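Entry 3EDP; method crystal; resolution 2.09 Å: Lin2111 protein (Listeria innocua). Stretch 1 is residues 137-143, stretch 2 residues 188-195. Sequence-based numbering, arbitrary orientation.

Stretch 1, residues 137-143: GATLDRL
Stretch 2 188-195: NEQIKNMH

Strand 137-143 of Lin2111 packs against helix 188-194 from the same chain, the N-to-C directions of the two elements making an angle of 131° and their axes approaching to 8.3 Å. The CA atoms of A138 and M194 lie 4.9 Å apart and set the register, so the early strand meets the C-terminal part of the helix, while R142 reaches E189 near its beginning. Together the two stretches bury 359 Å².

The strand is extended, with phi/psi from -73/140 at A138 to -127/129 at R142; G137, at 96/-175, has backbone angles that by themselves call for glycine. The alternation of a strand points the CA-to-CB bonds of A138, L140 and R142 toward the helix, whereas that of T139 (chi1 p) points away. The hydroxyl OG1 of T139 and both carboxylate oxygens of D141 (chi1 m) are satisfied by hydrogen bonds elsewhere in the structure.

In the helix, backbone donors find acceptors four residues back: K192 N to N188 O, N193 N to E189 O and M194 N to Q190 O, each at 2.9 Å. H195 N to I191 O, at 3.1 Å, is weak, and H195 leaves helical geometry with positive phi (58/56).

Apolar contact fills the middle. L140 (chi1 t, chi2 p) places CB 3.9 Å from SE of M194, a selenomethionine with rotamer m, t, p. L140 CD1 lies 4.0 Å from N193 CB and L140 CD2 4.1 Å from E189 CB, so the leucine rests on aliphatic carbon even where the helix residues are polar. M194 CE comes within 3.4 Å of A138 O, a packing contact, and A138 CB sits 4.0 Å from N193 O. The small alanine thus accompanies the close backbone approach.

The polar link is a salt bridge. R142 NH2 donates to E189 OE1 at 2.7 Å with an N-H...O angle of 146°; the carboxylate oxygen lies at the guanidinium edge, near its plane, where the N-H bonds point. R142 reaches it with chi1 t, chi2 135°, chi3 30° and chi4 66°, while E189 has chi1 m and chi2 -94°. This is the sole hydrogen bond between the stretches. E189 OE1 also has a hydrogen-bonding partner elsewhere in the structure, and E189 OE2 forms a salt bridge with K192 NZ at 3.5 Å within the helix, K192 being p, t, t, t. E189 therefore answers two positive charges. Q190 (m, p) has OE1 hydrogen-bonded to a residue flanking one of the stretches.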

# COMPACT_ATOMS: atom_id res chain seq x y z
N GLY A 137 -5.25 8.97 -18.75
CA GLY A 137 -3.95 9.03 -19.38
C GLY A 137 -2.90 8.13 -18.77
O GLY A 137 -3.17 7.34 -17.86
N ALA A 138 -1.67 8.26 -19.26
CA ALA A 138 -0.57 7.42 -18.81
C ALA A 138 -0.10 7.80 -17.41
O ALA A 138 -0.01 8.98 -17.05
CB ALA A 138 0.58 7.49 -19.81
N THR A 139 0.20 6.78 -16.61
CA THR A 139 0.81 6.99 -15.32
C THR A 139 2.27 6.56 -15.37
O THR A 139 2.68 5.79 -16.24
CB THR A 139 0.09 6.20 -14.22
OG1 THR A 139 0.23 4.80 -14.49
CG2 THR A 139 -1.40 6.58 -14.17
N LEU A 140 3.05 7.05 -14.42
CA LEU A 140 4.47 6.75 -14.39
C LEU A 140 4.86 6.29 -12.99
O LEU A 140 4.50 6.91 -11.99
CB LEU A 140 5.27 8.00 -14.77
CG LEU A 140 6.78 7.93 -14.58
CD1 LEU A 140 7.38 7.00 -15.62
CD2 LEU A 140 7.38 9.32 -14.72
N ASP A 141 5.58 5.17 -12.92
CA ASP A 141 6.04 4.66 -11.65
C ASP A 141 7.55 4.58 -11.61
O ASP A 141 8.18 4.21 -12.59
CB ASP A 141 5.45 3.27 -11.35
CG ASP A 141 4.05 3.35 -10.79
OD1 ASP A 141 3.88 3.07 -9.58
OD2 ASP A 141 3.12 3.72 -11.54
N ARG A 142 8.11 4.94 -10.46
CA ARG A 142 9.53 4.73 -10.23
C ARG A 142 9.71 3.97 -8.92
O ARG A 142 9.14 4.34 -7.89
CB ARG A 142 10.29 6.05 -10.24
CG ARG A 142 11.60 6.02 -9.46
CD ARG A 142 12.75 6.68 -10.23
NE ARG A 142 12.31 7.75 -11.12
CZ ARG A 142 11.78 8.90 -10.71
NH1 ARG A 142 11.59 9.14 -9.42
NH2 ARG A 142 11.41 9.82 -11.61
N LEU A 143 10.49 2.89 -8.99
CA LEU A 143 10.78 2.03 -7.84
C LEU A 143 12.28 2.04 -7.55
O LEU A 143 13.11 1.98 -8.46
CB LEU A 143 10.40 0.59 -8.16
CG LEU A 143 9.02 0.04 -7.87
CD1 LEU A 143 7.98 0.69 -8.77
CD2 LEU A 143 9.05 -1.47 -8.07
N ASN A 188 10.21 17.13 -16.42
CA ASN A 188 10.60 16.48 -17.67
C ASN A 188 10.12 15.03 -17.77
O ASN A 188 9.63 14.60 -18.81
CB ASN A 188 12.11 16.57 -17.88
CG ASN A 188 12.63 17.99 -17.77
OD1 ASN A 188 12.72 18.55 -16.68
ND2 ASN A 188 12.98 18.58 -18.91
N GLU A 189 10.28 14.30 -16.67
CA GLU A 189 9.83 12.91 -16.59
C GLU A 189 8.37 12.78 -16.99
O GLU A 189 8.01 11.95 -17.83
CB GLU A 189 10.01 12.38 -15.17
CG GLU A 189 11.45 12.11 -14.77
CD GLU A 189 11.85 10.67 -15.01
OE1 GLU A 189 12.44 10.06 -14.09
OE2 GLU A 189 11.57 10.15 -16.11
N GLN A 190 7.53 13.60 -16.37
CA GLN A 190 6.10 13.58 -16.63
C GLN A 190 5.78 14.07 -18.04
O GLN A 190 4.91 13.52 -18.72
CB GLN A 190 5.36 14.42 -15.58
CG GLN A 190 5.49 13.89 -14.15
CD GLN A 190 6.85 14.20 -13.52
OE1 GLN A 190 7.47 15.22 -13.82
NE2 GLN A 190 7.31 13.32 -12.64
N ILE A 191 6.49 15.10 -18.48
CA ILE A 191 6.32 15.60 -19.84
C ILE A 191 6.50 14.45 -20.84
O ILE A 191 5.58 14.12 -21.59
CB ILE A 191 7.36 16.69 -20.18
CG1 ILE A 191 7.21 17.88 -19.23
CG2 ILE A 191 7.20 17.16 -21.63
CD1 ILE A 191 5.82 18.45 -19.20
N LYS A 192 7.68 13.84 -20.81
CA LYS A 192 8.03 12.83 -21.80
C LYS A 192 7.21 11.55 -21.67
O LYS A 192 6.76 10.99 -22.67
CB LYS A 192 9.52 12.51 -21.74
CG LYS A 192 9.98 11.93 -20.41
CD LYS A 192 11.50 11.76 -20.36
CE LYS A 192 11.95 11.20 -19.02
NZ LYS A 192 13.43 11.17 -18.88
N ASN A 193 7.02 11.09 -20.44
CA ASN A 193 6.44 9.77 -20.22
C ASN A 193 4.92 9.73 -20.11
O ASN A 193 4.31 8.69 -20.38
CB ASN A 193 7.08 9.11 -18.99
CG ASN A 193 8.46 8.57 -19.29
OD1 ASN A 193 9.45 8.98 -18.68
ND2 ASN A 193 8.54 7.64 -20.23
N MSE A 194 4.32 10.85 -19.73
CA MSE A 194 2.88 10.89 -19.50
C MSE A 194 2.21 11.85 -20.47
O MSE A 194 1.00 12.04 -20.44
CB MSE A 194 2.58 11.33 -18.06
CG MSE A 194 3.10 10.37 -17.01
SE MSE A 194 3.09 11.16 -15.23
CE MSE A 194 1.16 11.34 -14.97
N HIS A 195 3.03 12.46 -21.32
CA HIS A 195 2.55 13.34 -22.36
C HIS A 195 1.75 14.50 -21.77
O HIS A 195 0.59 14.72 -22.12
CB HIS A 195 1.74 12.56 -23.39
CG HIS A 195 2.52 11.45 -24.04
ND1 HIS A 195 2.52 10.16 -23.56
CD2 HIS A 195 3.34 11.46 -25.11
CE1 HIS A 195 3.30 9.41 -24.32
NE2 HIS A 195 3.81 10.17 -25.26